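Local coordinates for protein alginate lyase (Bacteroides ovatus, PDB 3NNB) that probably cleaves the polysaccharide alginate by beta-elimination, leaving an unsaturated sugar at the new end, at residues C344-L347 with R348-S351. Residues are numbered along the deposited sequence; the frame is centred on the assembly and turned at random.
Sequences CWIL and RRAS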
loop_
_atom_site.group_PDB
_atom_site.type_symbol
_atom_site.label_atom_id
_atom_site.label_comp_id
_atom_site.label_asym_id
_atom_site.label_seq_id
_atom_site.Cartn_x
_atom_site.Cartn_y
_atom_site.Cartn_z
ATOM N N CYS A 344 -15.549 5.642 4.740
ATOM C CA CYS A 344 -16.128 6.753 4.004
ATOM C C CYS A 344 -15.285 7.122 2.759
ATOM O O CYS A 344 -15.840 7.589 1.730
ATOM C CB CYS A 344 -16.237 7.976 4.927
ATOM S SG CYS A 344 -17.468 7.779 6.245
ATOM N N TRP A 345 -13.958 6.933 2.855
ATOM C CA TRP A 345 -13.073 7.161 1.719
ATOM C C TRP A 345 -13.031 5.973 0.756
ATOM O O TRP A 345 -12.840 6.169 -0.436
ATOM C CB TRP A 345 -11.690 7.609 2.192
ATOM C CG TRP A 345 -11.795 8.979 2.710
ATOM C CD1 TRP A 345 -11.963 9.362 3.994
ATOM C CD2 TRP A 345 -11.805 10.191 1.921
ATOM N NE1 TRP A 345 -12.098 10.734 4.060
ATOM C CE2 TRP A 345 -11.969 11.260 2.807
ATOM C CE3 TRP A 345 -11.672 10.464 0.559
ATOM C CZ2 TRP A 345 -12.019 12.587 2.368
ATOM C CZ3 TRP A 345 -11.736 11.772 0.134
ATOM C CH2 TRP A 345 -11.912 12.814 1.032
ATOM N N ILE A 346 -13.260 4.747 1.232
ATOM C CA ILE A 346 -13.561 3.655 0.315
ATOM C C ILE A 346 -14.737 4.047 -0.589
ATOM O O ILE A 346 -14.705 3.772 -1.803
ATOM C CB ILE A 346 -13.830 2.322 1.096
ATOM C CG1 ILE A 346 -12.534 1.808 1.766
ATOM C CG2 ILE A 346 -14.447 1.230 0.218
ATOM C CD1 ILE A 346 -11.374 1.368 0.808
ATOM N N LEU A 347 -15.785 4.647 0.001
ATOM C CA LEU A 347 -16.965 5.027 -0.755
ATOM C C LEU A 347 -16.697 6.125 -1.792
ATOM O O LEU A 347 -17.160 6.029 -2.916
ATOM C CB LEU A 347 -18.104 5.430 0.173
ATOM C CG LEU A 347 -18.691 4.300 1.001
ATOM C CD1 LEU A 347 -19.883 4.845 1.755
ATOM C CD2 LEU A 347 -19.104 3.087 0.154
ATOM N N ARG A 348 -15.887 7.118 -1.429
ATOM C CA ARG A 348 -15.397 8.105 -2.416
ATOM C C ARG A 348 -14.713 7.440 -3.600
ATOM O O ARG A 348 -15.004 7.737 -4.754
ATOM C CB ARG A 348 -14.398 9.033 -1.728
ATOM C CG ARG A 348 -13.622 9.984 -2.626
ATOM C CD ARG A 348 -14.468 11.034 -3.362
ATOM N NE ARG A 348 -15.135 11.970 -2.463
ATOM C CZ ARG A 348 -14.643 13.132 -2.012
ATOM N NH1 ARG A 348 -13.436 13.574 -2.334
ATOM N NH2 ARG A 348 -15.375 13.866 -1.203
ATOM N N ARG A 349 -13.824 6.504 -3.309
ATOM C CA ARG A 349 -13.055 5.848 -4.352
ATOM C C ARG A 349 -13.941 4.994 -5.236
ATOM O O ARG A 349 -13.786 4.994 -6.470
ATOM C CB ARG A 349 -11.924 5.054 -3.714
ATOM C CG ARG A 349 -10.956 5.959 -2.974
ATOM C CD ARG A 349 -10.083 5.207 -2.002
ATOM N NE ARG A 349 -9.218 4.254 -2.671
ATOM C CZ ARG A 349 -8.416 3.382 -2.024
ATOM N NH1 ARG A 349 -8.325 3.342 -0.675
ATOM N NH2 ARG A 349 -7.682 2.580 -2.745
ATOM N N ALA A 350 -14.864 4.263 -4.633
ATOM C CA ALA A 350 -15.808 3.416 -5.400
ATOM C C ALA A 350 -16.697 4.253 -6.330
ATOM O O ALA A 350 -17.068 3.805 -7.424
ATOM C CB ALA A 350 -16.687 2.567 -4.426
ATOM N N SER A 351 -17.036 5.454 -5.877
ATOM C CA SER A 351 -17.901 6.359 -6.632
ATOM C C SER A 351 -17.278 6.753 -7.964
ATOM O O SER A 351 -17.988 7.144 -8.876
ATOM C CB SER A 351 -18.256 7.591 -5.794
ATOM O OG SER A 351 -17.234 8.591 -5.838
#
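Four successive i to i+4 backbone hydrogen bonds, R348 N to C344 O through S351 N to L347 O, carry one alpha-helical turn into the next; A350 N to I346 O measures 2.9 Å. On one side W345 and R348 run side by side. With chi1 at 171°, R348 CG leaves opposite the backbone N, and bends at chi2 and chi3 fold the chain back. This brings the guanidinium back to the six-membered ring of W345. W345 CZ3 lies over one face of that group, off-centre, 3.5 Å from R348 NH1. The two planes are 64° apart, so this is no parallel stack. The aliphatic part packs too, with R348 CG 3.8 Å from W345 CE3. W345 NE1 is hydrogen-bonded to T369 OG1. Replacing W345 by alanine is likely to leave R348 without the ring beside its bent chain and T369 OG1 without its N-H partner. The segment belongs to helix 336-351 of a chain whose helices are consistent with the alpha/alpha toroid expected of this six-hairpin family. Helix 359-366 supplies E360, which forms a salt bridge with R348 NE. In one of its two conformers, R349 makes a salt bridge to D287 of helix 274-293. S351 OG turns back onto R348 O, a hydrogen bond of 2.6 Å.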